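Local coordinates for UPF0230 protein TM1468 (Thermotoga maritima, PDB 1VPV) that binds long-chain fatty acids such as palmitate and may take part in lipid transport or fatty acid metabolism, at residues 274-277 and 278-282; 141-144 and 145-149; 176-179 and 180-183. All coordinates share one frame; numbering follows the deposited sequence.

Contact 1 (274-277 and 278-282). With PLM (palmitic acid), chain D.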
ATOM      1  N   SER A 274       3.645  -8.842  -3.782  1.00 24.92           N
ATOM      2  CA  SER A 274       4.557  -7.953  -3.066  1.00 24.17           C
ATOM      3  C   SER A 274       4.521  -8.162  -1.547  1.00 21.26           C
ATOM      4  O   SER A 274       3.465  -8.024  -0.906  1.00 22.09           O
ATOM      5  CB  SER A 274       4.190  -6.503  -3.355  1.00 24.76           C
ATOM      6  OG  SER A 274       5.145  -5.619  -2.822  1.00 24.43           O
ATOM      7  N   PRO A 275       5.670  -8.459  -0.955  1.00 19.97           N
ATOM      8  CA  PRO A 275       5.677  -8.598   0.493  1.00 22.22           C
ATOM      9  C   PRO A 275       5.407  -7.256   1.193  1.00 23.39           C
ATOM     10  O   PRO A 275       5.867  -6.223   0.747  1.00 23.69           O
ATOM     11  CB  PRO A 275       7.090  -9.081   0.795  1.00 21.52           C
ATOM     12  CG  PRO A 275       7.888  -8.661  -0.345  1.00 25.93           C
ATOM     13  CD  PRO A 275       6.997  -8.671  -1.540  1.00 19.87           C
HETATM   14  N   MSE A 276       4.661  -7.274   2.277  1.00 23.60           N
HETATM   15  CA  MSE A 276       4.403  -6.036   3.011  1.00 26.41           C
HETATM   16  C   MSE A 276       5.655  -5.628   3.789  1.00 22.89           C
HETATM   17  O   MSE A 276       6.347  -6.476   4.406  1.00 17.30           O
HETATM   18  CB  MSE A 276       3.216  -6.208   3.960  1.00 22.62           C
HETATM   19  CG  MSE A 276       1.915  -6.401   3.272  1.00 29.07           C
HETATM   20 SE   MSE A 276       0.502  -7.334   4.348  1.00 38.18          SE
HETATM   21  CE  MSE A 276      -1.033  -6.047   4.021  1.00 31.05           C
ATOM     22  N   GLY A 277       5.947  -4.330   3.743  1.00 23.77           N
ATOM     23  CA  GLY A 277       7.147  -3.779   4.395  1.00 23.81           C
ATOM     24  C   GLY A 277       7.079  -3.786   5.921  1.00 22.86           C
ATOM     25  O   GLY A 277       6.164  -4.349   6.520  1.00 21.82           O
ATOM     26  N   LYS A 278       8.060  -3.142   6.540  1.00 22.09           N
ATOM     27  CA  LYS A 278       8.189  -3.144   8.008  1.00 24.50           C
ATOM     28  C   LYS A 278       7.034  -2.402   8.700  1.00 21.66           C
ATOM     29  O   LYS A 278       6.485  -2.863   9.692  1.00 20.94           O
ATOM     30  CB  LYS A 278       9.544  -2.541   8.458  1.00 24.04           C
ATOM     31  CG  LYS A 278      10.771  -3.056   7.719  1.00 19.87           C
ATOM     32  CD  LYS A 278      12.048  -2.610   8.441  1.00 24.89           C
ATOM     33  CE  LYS A 278      13.316  -3.064   7.724  1.00 20.56           C
ATOM     34  NZ  LYS A 278      14.479  -2.360   8.319  1.00 18.60           N
ATOM     35  N   VAL A 279       6.668  -1.253   8.166  1.00 23.05           N
ATOM     36  CA  VAL A 279       5.606  -0.450   8.774  1.00 22.20           C
ATOM     37  C   VAL A 279       4.237  -1.133   8.647  1.00 20.49           C
ATOM     38  O   VAL A 279       3.508  -1.283   9.625  1.00 22.83           O
ATOM     39  CB  VAL A 279       5.596   0.965   8.185  1.00 21.40           C
ATOM     40  CG1 VAL A 279       4.431   1.758   8.704  1.00 22.60           C
ATOM     41  CG2 VAL A 279       6.897   1.676   8.562  1.00 23.64           C
ATOM     42  N   ILE A 280       3.874  -1.559   7.459  1.00 17.69           N
ATOM     43  CA  ILE A 280       2.597  -2.217   7.304  1.00 19.24           C
ATOM     44  C   ILE A 280       2.531  -3.486   8.192  1.00 20.10           C
ATOM     45  O   ILE A 280       1.552  -3.717   8.927  1.00 15.98           O
ATOM     46  CB  ILE A 280       2.305  -2.476   5.821  1.00 19.36           C
ATOM     47  CG1 ILE A 280       2.018  -1.133   5.115  1.00 19.56           C
ATOM     48  CG2 ILE A 280       1.160  -3.444   5.650  1.00 24.79           C
ATOM     49  CD1 ILE A 280       0.661  -0.533   5.427  1.00 27.09           C
ATOM     50  N   THR A 281       3.598  -4.265   8.163  1.00 20.36           N
ATOM     51  CA  THR A 281       3.656  -5.485   8.963  1.00 21.63           C
ATOM     52  C   THR A 281       3.472  -5.216  10.440  1.00 21.53           C
ATOM     53  O   THR A 281       2.817  -5.984  11.157  1.00 21.73           O
ATOM     54  CB  THR A 281       5.003  -6.188   8.771  1.00 18.83           C
ATOM     55  OG1 THR A 281       5.146  -6.487   7.386  1.00 23.39           O
ATOM     56  CG2 THR A 281       5.046  -7.491   9.532  1.00 21.72           C
ATOM     57  N   THR A 282       4.098  -4.140  10.893  1.00 23.53           N
ATOM     58  CA  THR A 282       4.101  -3.772  12.297  1.00 21.94           C
ATOM     59  C   THR A 282       2.671  -3.585  12.743  1.00 22.76           C
ATOM     60  O   THR A 282       2.301  -4.005  13.852  1.00 25.40           O
ATOM     61  CB  THR A 282       4.958  -2.511  12.533  1.00 21.42           C
ATOM     62  OG1 THR A 282       6.367  -2.864  12.473  1.00 22.40           O
ATOM     63  CG2 THR A 282       4.625  -1.870  13.894  1.00 20.39           C
TER
HETATM   64  C1  PLM D 501       2.972   6.237  10.336  1.00 34.58           C
HETATM   65  O1  PLM D 501       2.819   7.438   9.967  1.00 33.10           O
HETATM   66  O2  PLM D 501       3.507   5.944  11.454  1.00 29.42           O
HETATM   67  C2  PLM D 501       2.521   5.146   9.392  1.00 28.71           C
HETATM   68  C3  PLM D 501       1.195   4.556   9.824  1.00 19.59           C
HETATM   69  C4  PLM D 501       0.840   3.368   8.939  1.00 17.20           C
HETATM   70  C5  PLM D 501      -0.460   2.747   9.440  1.00 17.40           C
HETATM   71  C6  PLM D 501      -0.879   1.555   8.618  1.00 19.64           C
HETATM   72  C7  PLM D 501      -2.209   0.971   9.069  1.00 20.02           C
HETATM   73  C8  PLM D 501      -2.406  -0.437   8.516  1.00 18.58           C
HETATM   74  C9  PLM D 501      -2.759  -0.415   7.045  1.00 18.97           C
HETATM   75  CA  PLM D 501      -2.873  -1.810   6.463  1.00 21.27           C
HETATM   76  CB  PLM D 501      -3.380  -1.753   5.030  1.00 15.01           C
HETATM   77  CC  PLM D 501      -3.214  -3.112   4.356  1.00 18.39           C
HETATM   78  CD  PLM D 501      -3.865  -3.155   2.958  1.00 20.79           C
HETATM   79  CE  PLM D 501      -3.514  -4.420   2.196  1.00 21.45           C
HETATM   80  CF  PLM D 501      -4.294  -4.559   0.898  1.00 28.46           C
HETATM   81  CG  PLM D 501      -3.654  -3.787  -0.260  1.00 28.46           C
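Met-276 and Ile-280 pack together at the start of helix 278-284, and both touch the bound palmitate. Met-276 is present as selenomethionine. Its CB lies 3.8 Å from Ile-280 CG2. The next atom, Met-276 CG, passes the same Ile-280 CG2 at 3.9 Å. This follows from chi1 of -67°, which sets CG anti to the carbonyl carbon. SE runs on a little farther from that methyl. The chain bends at chi3, and Met-276 CE again comes within 3.8 Å of Ile-280 CG2. The same tip reaches the ligand, with Met-276 CE 3.5 Å from PLM CE. The two side chains cross at about a right angle. Ile-280 divides its work between its branches: CG2 backs Met-276, while Ile-280 CD1 meets PLM C9 at 3.8 Å. Val-279 CG1 touches the ligand nearer its carboxyl end, 3.9 Å from PLM C4. Met-276, Val-279 and Ile-280 thus line part of the fatty-acid site, where Thr-75 and Ser-108 hydrogen-bond the palmitate.

Gly-277 is the N-cap residue. Its O accepts from Thr-281 N at 3.0 Å. Thr-281 OG1 donates to the same Gly-277 O at 2.5 Å, from the opposite face of the carbonyl plane. Asp-52 accepts from the backbone N of both Lys-278 and Val-279 in the first turn. The short connection leads from strand 267-275 into the helix. Thr-281 packs on Tyr-63 of helix 56-68, Val-279 on Leu-40 of strand 35-43, and Met-276 on Val-247 of strand 241-248.

Contact 2 (141-144 and 145-149)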
ATOM      1  N   ALA A 141       0.132   4.495  -9.201  1.00 22.44           N
ATOM      2  CA  ALA A 141       1.468   4.915  -9.651  1.00 21.14           C
ATOM      3  C   ALA A 141       1.821   4.363 -11.003  1.00 21.75           C
ATOM      4  O   ALA A 141       2.383   5.079 -11.844  1.00 25.75           O
ATOM      5  CB  ALA A 141       2.524   4.500  -8.667  1.00 19.76           C
ATOM      6  N   ARG A 142       1.574   3.072 -11.192  1.00 23.13           N
ATOM      7  CA  ARG A 142       1.738   2.448 -12.501  1.00 21.60           C
ATOM      8  C   ARG A 142       0.935   3.193 -13.545  1.00 21.85           C
ATOM      9  O   ARG A 142       1.451   3.513 -14.621  1.00 22.63           O
ATOM     10  CB  ARG A 142       1.305   1.009 -12.499  1.00 19.27           C
ATOM     11  CG  ARG A 142       1.378   0.357 -13.887  1.00 24.62           C
ATOM     12  CD  ARG A 142       1.345  -1.148 -13.822  1.00 23.28           C
ATOM     13  NE  ARG A 142       0.119  -1.594 -13.156  1.00 25.54           N
ATOM     14  CZ  ARG A 142      -0.185  -2.870 -12.919  1.00 26.67           C
ATOM     15  NH1 ARG A 142       0.614  -3.847 -13.322  1.00 21.09           N
ATOM     16  NH2 ARG A 142      -1.315  -3.172 -12.293  1.00 29.56           N
ATOM     17  N   VAL A 143      -0.319   3.459 -13.220  1.00 21.50           N
ATOM     18  CA  VAL A 143      -1.235   4.092 -14.163  1.00 23.32           C
ATOM     19  C   VAL A 143      -0.737   5.476 -14.508  1.00 22.38           C
ATOM     20  O   VAL A 143      -0.776   5.856 -15.646  1.00 21.30           O
ATOM     21  CB  VAL A 143      -2.681   4.177 -13.592  1.00 24.66           C
ATOM     22  CG1 VAL A 143      -3.539   5.038 -14.458  1.00 25.46           C
ATOM     23  CG2 VAL A 143      -3.302   2.756 -13.480  1.00 24.31           C
ATOM     24  N   ALA A 144      -0.261   6.225 -13.517  1.00 22.12           N
ATOM     25  CA  ALA A 144       0.320   7.522 -13.783  1.00 22.02           C
ATOM     26  C   ALA A 144       1.495   7.407 -14.728  1.00 21.43           C
ATOM     27  O   ALA A 144       1.698   8.272 -15.598  1.00 19.70           O
ATOM     28  CB  ALA A 144       0.771   8.170 -12.512  1.00 23.27           C
ATOM     29  N   ARG A 145       2.285   6.352 -14.572  1.00 20.65           N
ATOM     30  CA  ARG A 145       3.469   6.214 -15.437  1.00 19.77           C
ATOM     31  C   ARG A 145       3.034   5.956 -16.867  1.00 19.43           C
ATOM     32  O   ARG A 145       3.522   6.587 -17.812  1.00 18.75           O
ATOM     33  CB  ARG A 145       4.385   5.072 -14.967  1.00 19.69           C
ATOM     34  CG  ARG A 145       5.612   4.867 -15.858  1.00 20.20           C
ATOM     35  CD  ARG A 145       6.447   6.188 -16.026  1.00 17.30           C
ATOM     36  NE  ARG A 145       7.215   6.482 -14.808  1.00 18.86           N
ATOM     37  CZ  ARG A 145       7.742   7.664 -14.492  1.00 17.30           C
ATOM     38  NH1 ARG A 145       7.600   8.713 -15.273  1.00 23.78           N
ATOM     39  NH2 ARG A 145       8.411   7.796 -13.366  1.00 24.76           N
ATOM     40  N   GLU A 146       2.095   5.029 -17.016  1.00 20.04           N
ATOM     41  CA  GLU A 146       1.678   4.595 -18.338  1.00 23.19           C
ATOM     42  C   GLU A 146       1.125   5.789 -19.084  1.00 24.26           C
ATOM     43  O   GLU A 146       1.504   6.027 -20.226  1.00 27.03           O
ATOM     44  CB  GLU A 146       0.664   3.464 -18.271  1.00 21.44           C
ATOM     45  CG  GLU A 146       1.266   2.205 -17.668  1.00 23.82           C
ATOM     46  CD  GLU A 146       0.206   1.192 -17.223  1.00 29.99           C
ATOM     47  OE1 GLU A 146      -0.827   1.583 -16.631  1.00 32.80           O
ATOM     48  OE2 GLU A 146       0.417  -0.008 -17.469  1.00 36.09           O
HETATM   49  N   MSE A 147       0.298   6.590 -18.428  1.00 24.17           N
HETATM   50  CA  MSE A 147      -0.261   7.725 -19.136  1.00 27.96           C
HETATM   51  C   MSE A 147       0.741   8.871 -19.354  1.00 24.39           C
HETATM   52  O   MSE A 147       0.609   9.605 -20.334  1.00 26.42           O
HETATM   53  CB  MSE A 147      -1.617   8.150 -18.576  1.00 24.93           C
HETATM   54  CG  MSE A 147      -1.687   8.478 -17.168  1.00 32.93           C
HETATM   55 SE   MSE A 147      -3.580   8.741 -16.577  1.00 43.00          SE
HETATM   56  CE  MSE A 147      -4.444   7.122 -17.386  1.00 55.54           C
ATOM     57  N   LEU A 148       1.778   8.981 -18.523  1.00 23.47           N
ATOM     58  CA  LEU A 148       2.919   9.875 -18.845  1.00 23.40           C
ATOM     59  C   LEU A 148       3.750   9.328 -20.026  1.00 23.79           C
ATOM     60  O   LEU A 148       4.153  10.083 -20.899  1.00 24.45           O
ATOM     61  CB  LEU A 148       3.811  10.148 -17.628  1.00 20.68           C
ATOM     62  CG  LEU A 148       3.115  10.904 -16.485  1.00 26.71           C
ATOM     63  CD1 LEU A 148       3.893  10.798 -15.193  1.00 28.14           C
ATOM     64  CD2 LEU A 148       2.890  12.365 -16.827  1.00 26.92           C
ATOM     65  N   GLU A 149       3.985   8.023 -20.058  1.00 24.39           N
ATOM     66  CA  GLU A 149       4.633   7.401 -21.199  1.00 25.62           C
ATOM     67  C   GLU A 149       3.819   7.516 -22.494  1.00 27.21           C
ATOM     68  O   GLU A 149       4.362   7.292 -23.567  1.00 27.76           O
ATOM     69  CB  GLU A 149       4.936   5.914 -20.936  1.00 27.04           C
ATOM     70  CG  GLU A 149       6.052   5.604 -19.925  1.00 28.47           C
ATOM     71  CD  GLU A 149       7.229   6.567 -19.983  1.00 35.90           C
ATOM     72  OE1 GLU A 149       7.163   7.674 -19.381  1.00 47.93           O
ATOM     73  OE2 GLU A 149       8.241   6.210 -20.603  1.00 46.69           O
TER
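Arg-142 and Glu-146, one turn apart on alpha-helix 138-149, run alongside each other in the same direction. The aliphatic stem of Arg-142 runs along the carboxylate of Glu-146: Arg-142 CG is 3.6 Å from Glu-146 CD. The guanidinium and carboxylate planes are only 8° apart, but the charged groups do not meet, with Arg-142 NE 4.6 Å from Glu-146 OE2. The opposite charges probably still attract each other at this range, without forming a salt bridge. Each charge has a direct partner on the sheet that holds strands 241-248 and 267-275: Arg-142 NH1 forms a salt bridge with Asp-270, and Glu-146 OE2 forms one with Arg-243.

On another side of the helix, Val-143 and Met-147, a selenomethionine, make the apolar pair. Val-143 CG1 meets Met-147 CE at 3.7 Å. The Met-147 chain bends at chi3, which brings its methyl back to the valine.

The backbone fixes this four-residue spacing. Glu-146 N donates to Arg-142 O at 2.9 Å, and Met-147 N donates to Val-143 O at 3.1 Å. Arg-145 N and Leu-148 N bond in the same way to Ala-141 O and Ala-144 O.

Farther out, the buried guanidinium of Arg-145 donates to the backbone oxygens of Tyr-33, Val-15 and Asp-34. The helix thus reaches both strand 15-20 of one sheet and, through Arg-142 and Glu-146, the other sheet. Ala-144, Met-147 and Leu-148 face Val-157 of helix 154-166. At Met-147, CG sits between the backbone N and the carbonyl carbon (chi1 56°), and this holds Met-147 CG 3.2 Å from Val-143 O.

Contact 3 (176-179 and 180-183); sequences VSNF and DYLV
Asn-178 caps the start of helix 180-185 through an Asx turn. Its OD1 accepts from Asp-180 N at 3.1 Å. With CG anti to the backbone N (chi1 175°), the amide swings beside the first turn of the helix. There it meets the Tyr-181 ring at a steep angle, the two planes being 75° apart. Asn-178 ND2 lies 3.8 Å from Tyr-181 CE1. The backbone O of Asn-178 lies at the edge of the same ring, in its plane. Replacing Asn-178 by alanine would probably leave Asp-180 N without its capping acceptor and open a gap beside Tyr-181 CE1.

Next in the chain, Phe-179 is the large bump, and the helix offers methyls at two sides of it. Val-183 CG2 comes obliquely to the CD2-CE2 bond of Phe-179, 3.5 Å from each of these two atoms. Leu-182 CD1 fills the hollow between Phe-179 and Val-176, at 4.0 Å from Phe-179 CE1. Leu-182 CD1 also lies 4.2 Å from Val-176 CG1. Phe-179 and Leu-182 also pack on strands 201-208 and 211-219, so the turn is pressed onto the sheet, and Leu-182 comes close to the bound palmitate. Val-183 N donates to Phe-179 O in the carbonyl plane. A water bridges the turn: it donates to Asn-178 O at 2.8 Å and accepts from Leu-182 N.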
ATOM      1  N   VAL A 176      -6.363 -10.268   8.675  1.00 21.16           N
ATOM      2  CA  VAL A 176      -5.348 -10.533   9.671  1.00 21.18           C
ATOM      3  C   VAL A 176      -5.830 -11.700  10.525  1.00 23.05           C
ATOM      4  O   VAL A 176      -7.023 -12.009  10.546  1.00 25.03           O
ATOM      5  CB  VAL A 176      -5.096  -9.281  10.558  1.00 18.57           C
ATOM      6  CG1 VAL A 176      -4.580  -8.127   9.712  1.00 20.25           C
ATOM      7  CG2 VAL A 176      -6.349  -8.888  11.322  1.00 20.35           C
ATOM      8  N   SER A 177      -4.913 -12.344  11.231  1.00 22.08           N
ATOM      9  CA  SER A 177      -5.289 -13.424  12.129  1.00 23.45           C
ATOM     10  C   SER A 177      -5.250 -13.010  13.602  1.00 23.20           C
ATOM     11  O   SER A 177      -5.837 -13.685  14.460  1.00 26.16           O
ATOM     12  CB  SER A 177      -4.401 -14.639  11.898  1.00 22.71           C
ATOM     13  OG  SER A 177      -3.060 -14.293  12.230  1.00 23.87           O
ATOM     14  N   ASN A 178      -4.609 -11.891  13.906  1.00 22.25           N
ATOM     15  CA  ASN A 178      -4.502 -11.438  15.279  1.00 20.46           C
ATOM     16  C   ASN A 178      -4.717  -9.933  15.356  1.00 22.35           C
ATOM     17  O   ASN A 178      -3.778  -9.110  15.142  1.00 26.22           O
ATOM     18  CB  ASN A 178      -3.150 -11.871  15.886  1.00 18.29           C
ATOM     19  CG  ASN A 178      -2.958 -11.315  17.264  1.00 22.46           C
ATOM     20  OD1 ASN A 178      -3.793 -10.540  17.736  1.00 24.95           O
ATOM     21  ND2 ASN A 178      -1.885 -11.675  17.914  1.00 13.35           N
ATOM     22  N   PHE A 179      -5.938  -9.559  15.720  1.00 23.10           N
ATOM     23  CA  PHE A 179      -6.392  -8.150  15.620  1.00 23.43           C
ATOM     24  C   PHE A 179      -5.644  -7.197  16.508  1.00 20.47           C
ATOM     25  O   PHE A 179      -5.697  -5.997  16.294  1.00 22.26           O
ATOM     26  CB  PHE A 179      -7.871  -8.042  15.995  1.00 23.79           C
ATOM     27  CG  PHE A 179      -8.547  -6.785  15.523  1.00 25.19           C
ATOM     28  CD1 PHE A 179      -8.529  -6.421  14.186  1.00 21.02           C
ATOM     29  CD2 PHE A 179      -9.275  -5.994  16.419  1.00 25.76           C
ATOM     30  CE1 PHE A 179      -9.198  -5.249  13.739  1.00 19.70           C
ATOM     31  CE2 PHE A 179      -9.954  -4.845  15.983  1.00 18.46           C
ATOM     32  CZ  PHE A 179      -9.896  -4.471  14.644  1.00 24.51           C
ATOM     33  N   ASP A 180      -5.021  -7.732  17.553  1.00 21.19           N
ATOM     34  CA  ASP A 180      -4.257  -6.940  18.513  1.00 22.47           C
ATOM     35  C   ASP A 180      -3.185  -6.039  17.933  1.00 19.50           C
ATOM     36  O   ASP A 180      -2.894  -5.002  18.488  1.00 21.99           O
ATOM     37  CB  ASP A 180      -3.591  -7.856  19.522  1.00 25.20           C
ATOM     38  CG  ASP A 180      -4.559  -8.382  20.537  1.00 30.77           C
ATOM     39  OD1 ASP A 180      -5.610  -7.734  20.721  1.00 40.14           O
ATOM     40  OD2 ASP A 180      -4.262  -9.419  21.170  1.00 43.98           O
ATOM     41  N   TYR A 181      -2.588  -6.436  16.828  1.00 20.60           N
ATOM     42  CA  TYR A 181      -1.607  -5.599  16.158  1.00 19.05           C
ATOM     43  C   TYR A 181      -2.227  -4.299  15.661  1.00 20.37           C
ATOM     44  O   TYR A 181      -1.725  -3.198  15.963  1.00 21.76           O
ATOM     45  CB  TYR A 181      -0.986  -6.354  15.009  1.00 21.11           C
ATOM     46  CG  TYR A 181       0.046  -7.414  15.401  1.00 22.61           C
ATOM     47  CD1 TYR A 181      -0.323  -8.724  15.631  1.00 22.92           C
ATOM     48  CD2 TYR A 181       1.401  -7.107  15.445  1.00 20.55           C
ATOM     49  CE1 TYR A 181       0.634  -9.686  15.943  1.00 24.27           C
ATOM     50  CE2 TYR A 181       2.346  -8.059  15.752  1.00 20.70           C
ATOM     51  CZ  TYR A 181       1.959  -9.330  16.009  1.00 20.04           C
ATOM     52  OH  TYR A 181       2.893 -10.260  16.327  1.00 22.21           O
ATOM     53  N   LEU A 182      -3.322  -4.406  14.915  1.00 19.54           N
ATOM     54  CA  LEU A 182      -4.018  -3.202  14.451  1.00 21.31           C
ATOM     55  C   LEU A 182      -4.490  -2.325  15.616  1.00 21.70           C
ATOM     56  O   LEU A 182      -4.356  -1.089  15.593  1.00 20.28           O
ATOM     57  CB  LEU A 182      -5.199  -3.581  13.571  1.00 22.82           C
ATOM     58  CG  LEU A 182      -4.823  -3.948  12.133  1.00 24.63           C
ATOM     59  CD1 LEU A 182      -6.025  -4.532  11.431  1.00 25.89           C
ATOM     60  CD2 LEU A 182      -4.396  -2.677  11.404  1.00 23.94           C
ATOM     61  N   VAL A 183      -5.018  -2.969  16.653  1.00 21.47           N
ATOM     62  CA  VAL A 183      -5.470  -2.228  17.803  1.00 22.78           C
ATOM     63  C   VAL A 183      -4.292  -1.506  18.445  1.00 24.76           C
ATOM     64  O   VAL A 183      -4.428  -0.325  18.756  1.00 24.36           O
ATOM     65  CB  VAL A 183      -6.251  -3.090  18.811  1.00 22.98           C
ATOM     66  CG1 VAL A 183      -6.547  -2.303  20.074  1.00 24.57           C
ATOM     67  CG2 VAL A 183      -7.597  -3.543  18.204  1.00 23.43           C
TER
HETATM   68  O   HOH W   1      -3.832  -7.026  13.329  1.00 17.75           O

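How the contacts relate
From the N terminus the order is contact 2, contact 3, contact 1. Each is one unbroken stretch, so none closes a long loop, and none nests in or crosses another. Contact 2 lies within helix 138-149, between the two sheets. Contact 3 follows strand 170-176 and starts helix 180-185. Contact 1 turns from strand 267-275 into helix 278-284. Contacts 1 and 3 are both helix starts after strands of the same sheet, and both lie beside the palmitate. They touch where Thr-282 O meets Tyr-181 CD2 at 3.6 Å. Contact 2 stands apart, its nearest atoms about 11 Å from contact 1 and about 22 Å from contact 3.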